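Local coordinates for hypothetical protein (Lactobacillus plantarum, PDB 2IAY), which is of unknown function but may play a part in amino-acid metabolism, at residues Y26-L31 against R108-T113. Numbering follows the deposited sequence. Where two conformers were deposited one is given.
Sequences YTLMDL and RDILTT
R108 bends at chi2 (-77°) and again at chi3 (-72°), folding CD and NE back, and its guanidinium lies beside T27 and D30, whose CG is anti to the backbone N. NH2 of R108 donates a nearly straight hydrogen bond to OD2 of D30 over 3.2 Å, as part of a salt bridge. OD2 lies in the guanidinium plane, while NH2 approaches it from the anti side, tilted out of the carboxylate plane, and the two flat groups are turned 67° apart. Water 1, also at the guanidinium edge, accepts from the same NH2 at 2.8 Å and makes a weak link to OG1 of T27. T27 CG2 sits over one guanidinium face, displaced toward its rim, and also touches R108 O at 3.3 Å. L31 CD2 rests against CB and CG of R108, so the aliphatic base of the arginine packs on leucine while its tip pairs with aspartate. Deeper in, I110 CD1 approaches L31 CG to 3.7 Å, and I110 CG2 meets L28 CD2 at 3.9 Å; L28 and I110 are both buried. An alanine in place of I110 would probably open a gap where CG2 and CD1 had met L28 CD2 and L31 CG. F105 of helix 92-107 and M61 of strand 57-63 also touch I110, whereas V63 lies against L28. D109, between R108 and I110, forms a salt bridge with K24 and hydrogen bonds with S20 and T22. The arrangement is helix-to-loop packing with an apolar interior and a salt bridge at its exposed margin: it joins the short helix 25-30 to the turn through which helix 92-107 passes into strand 111-113, an edge strand of the small antiparallel sheet in this alpha+beta fold.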
ATOM      1  N   TYR A  26       0.634  -5.870  16.210  1.00  6.83           N
ATOM      2  CA  TYR A  26       1.402  -4.801  16.831  1.00  7.68           C
ATOM      3  C   TYR A  26       2.420  -4.239  15.851  1.00  8.33           C
ATOM      4  O   TYR A  26       2.786  -3.081  15.960  1.00  8.54           O
ATOM      5  CB  TYR A  26       2.093  -5.253  18.138  1.00  8.93           C
ATOM      6  CG  TYR A  26       1.117  -5.639  19.241  1.00 12.00           C
ATOM      7  CD1 TYR A  26      -0.023  -4.919  19.508  1.00 13.59           C
ATOM      8  CD2 TYR A  26       1.383  -6.764  20.020  1.00 14.97           C
ATOM      9  CE1 TYR A  26      -0.912  -5.350  20.543  1.00 15.01           C
ATOM     10  CE2 TYR A  26       0.595  -7.154  21.012  1.00 18.09           C
ATOM     11  CZ  TYR A  26      -0.539  -6.473  21.265  1.00 17.60           C
ATOM     12  OH  TYR A  26      -1.298  -6.973  22.305  1.00 22.57           O
ATOM     13  N   THR A  27       2.919  -5.064  14.936  1.00  7.23           N
ATOM     14  CA  THR A  27       3.828  -4.580  13.917  1.00  7.88           C
ATOM     15  C   THR A  27       3.107  -3.650  12.932  1.00  7.78           C
ATOM     16  O   THR A  27       3.623  -2.575  12.568  1.00  8.32           O
ATOM     17  CB  THR A  27       4.524  -5.722  13.213  1.00  8.63           C
ATOM     18  OG1 THR A  27       5.155  -6.508  14.209  1.00  9.67           O
ATOM     19  CG2 THR A  27       5.596  -5.205  12.214  1.00 11.60           C
ATOM     20  N   LEU A  28       1.901  -4.032  12.514  1.00  7.91           N
ATOM     21  CA  LEU A  28       1.091  -3.136  11.672  1.00  7.68           C
ATOM     22  C   LEU A  28       0.949  -1.775  12.346  1.00  7.58           C
ATOM     23  O   LEU A  28       1.131  -0.716  11.734  1.00  7.99           O
ATOM     24  CB  LEU A  28      -0.279  -3.735  11.343  1.00  8.07           C
ATOM     25  CG  LEU A  28      -0.252  -4.917  10.379  1.00  7.49           C
ATOM     26  CD1 LEU A  28      -1.611  -5.554  10.376  1.00 10.73           C
ATOM     27  CD2 LEU A  28       0.140  -4.509   8.959  1.00  8.84           C
HETATM   28  N   MSE A  29       0.595  -1.780  13.629  1.00  8.14           N
HETATM   29  CA  MSE A  29       0.403  -0.545  14.393  0.67  7.16           C
HETATM   30  C   MSE A  29       1.688   0.239  14.441  1.00  7.82           C
HETATM   31  O   MSE A  29       1.717   1.445  14.285  1.00  9.34           O
HETATM   32  CB  MSE A  29      -0.052  -0.870  15.833  0.67  7.71           C
HETATM   33  CG  MSE A  29      -1.455  -1.428  15.833  0.67  7.52           C
HETATM   34 SE   MSE A  29      -2.050  -1.898  17.615  0.50 14.67          SE
HETATM   35  CE  MSE A  29      -3.974  -1.954  17.177  0.67 17.29           C
ATOM     36  N   ASP A  30       2.785  -0.455  14.682  1.00  8.64           N
ATOM     37  CA  ASP A  30       4.101   0.182  14.765  1.00  8.86           C
ATOM     38  C   ASP A  30       4.508   0.864  13.459  1.00  9.86           C
ATOM     39  O   ASP A  30       5.231   1.851  13.480  1.00 13.08           O
ATOM     40  CB  ASP A  30       5.168  -0.847  15.182  1.00  9.69           C
ATOM     41  CG  ASP A  30       6.490  -0.201  15.565  1.00 10.84           C
ATOM     42  OD1 ASP A  30       6.439   0.706  16.433  1.00 11.74           O
ATOM     43  OD2 ASP A  30       7.567  -0.621  15.032  1.00 12.16           O
ATOM     44  N   LEU A  31       4.034   0.362  12.322  1.00  9.11           N
ATOM     45  CA  LEU A  31       4.330   0.946  11.008  1.00  9.23           C
ATOM     46  C   LEU A  31       3.292   1.961  10.572  1.00  9.77           C
ATOM     47  O   LEU A  31       3.377   2.449   9.439  1.00 12.56           O
ATOM     48  CB  LEU A  31       4.476  -0.168   9.952  1.00 10.48           C
ATOM     49  CG  LEU A  31       5.860  -0.822   9.836  1.00 11.06           C
ATOM     50  CD1 LEU A  31       6.889   0.071   9.236  1.00 13.40           C
ATOM     51  CD2 LEU A  31       6.425  -1.389  11.140  1.00 11.77           C
ATOM     52  N   ARG A 108      10.003  -5.297   8.017  1.00  8.53           N
ATOM     53  CA  ARG A 108       9.287  -5.557   9.265  0.50  8.67           C
ATOM     54  C   ARG A 108       8.249  -6.678   9.144  1.00  7.30           C
ATOM     55  O   ARG A 108       7.353  -6.786   9.946  1.00  9.31           O
ATOM     56  CB  ARG A 108       8.701  -4.263   9.822  0.50  8.97           C
ATOM     57  CG  ARG A 108       9.735  -3.147   9.985  0.50 10.71           C
ATOM     58  CD  ARG A 108      10.623  -3.325  11.201  0.50 12.23           C
ATOM     59  NE  ARG A 108       9.860  -3.051  12.409  0.50  9.24           N
ATOM     60  CZ  ARG A 108       9.428  -3.961  13.285  0.50  9.32           C
ATOM     61  NH1 ARG A 108       9.752  -5.264  13.205  0.50 11.33           N
ATOM     62  NH2 ARG A 108       8.685  -3.550  14.287  0.50 10.35           N
ATOM     63  N   ASP A 109       8.398  -7.555   8.143  1.00  8.42           N
ATOM     64  CA  ASP A 109       7.562  -8.762   8.054  1.00  9.03           C
ATOM     65  C   ASP A 109       6.087  -8.460   7.869  1.00  8.57           C
ATOM     66  O   ASP A 109       5.238  -9.138   8.436  1.00  8.98           O
ATOM     67  CB  ASP A 109       7.806  -9.729   9.239  1.00 10.14           C
ATOM     68  CG  ASP A 109       7.107 -11.083   9.109  1.00 10.83           C
ATOM     69  OD1 ASP A 109       7.089 -11.650   8.011  1.00 10.99           O
ATOM     70  OD2 ASP A 109       6.579 -11.615  10.120  1.00 12.78           O
ATOM     71  N   ILE A 110       5.794  -7.466   7.028  1.00  7.73           N
ATOM     72  CA  ILE A 110       4.427  -7.184   6.617  1.00  7.19           C
ATOM     73  C   ILE A 110       4.172  -7.676   5.203  1.00  7.54           C
ATOM     74  O   ILE A 110       3.154  -8.346   4.963  1.00  7.95           O
ATOM     75  CB  ILE A 110       4.059  -5.687   6.802  1.00  8.80           C
ATOM     76  CG1 ILE A 110       4.138  -5.305   8.318  1.00 10.16           C
ATOM     77  CG2 ILE A 110       2.696  -5.379   6.187  1.00  8.46           C
ATOM     78  CD1 ILE A 110       4.127  -3.822   8.594  1.00 12.29           C
ATOM     79  N   LEU A 111       5.079  -7.338   4.288  1.00  7.19           N
ATOM     80  CA  LEU A 111       4.997  -7.752   2.878  1.00  7.59           C
ATOM     81  C   LEU A 111       6.289  -8.443   2.471  1.00  7.89           C
ATOM     82  O   LEU A 111       7.351  -8.132   3.020  1.00  8.75           O
ATOM     83  CB  LEU A 111       4.806  -6.543   1.951  1.00  8.07           C
ATOM     84  CG  LEU A 111       3.530  -5.725   2.138  1.00  7.31           C
ATOM     85  CD1 LEU A 111       3.547  -4.528   1.164  1.00  8.61           C
ATOM     86  CD2 LEU A 111       2.275  -6.598   1.929  1.00  9.45           C
ATOM     87  N   THR A 112       6.184  -9.291   1.464  1.00  7.45           N
ATOM     88  CA  THR A 112       7.348  -9.778   0.707  1.00  7.99           C
ATOM     89  C   THR A 112       7.103  -9.541  -0.776  1.00  8.32           C
ATOM     90  O   THR A 112       6.004  -9.204  -1.186  1.00  8.94           O
ATOM     91  CB  THR A 112       7.631 -11.240   0.967  1.00  9.26           C
ATOM     92  OG1 THR A 112       6.519 -12.016   0.514  1.00 10.12           O
ATOM     93  CG2 THR A 112       7.941 -11.488   2.421  1.00 10.06           C
ATOM     94  N   THR A 113       8.138  -9.683  -1.579  1.00  8.61           N
ATOM     95  CA  THR A 113       7.965  -9.707  -3.025  0.50  7.71           C
ATOM     96  C   THR A 113       8.848 -10.817  -3.593  1.00  8.63           C
ATOM     97  O   THR A 113       9.633 -11.439  -2.882  1.00  9.33           O
ATOM     98  CB  THR A 113       8.205  -8.283  -3.643  0.50  9.52           C
ATOM     99  OG1 THR A 113       7.895  -8.258  -5.035  0.50  7.73           O
ATOM    100  CG2 THR A 113       9.609  -7.810  -3.451  0.50 11.31           C
TER
HETATM  101  O   HOH W   1       7.995  -5.693  15.992  1.00 21.43           O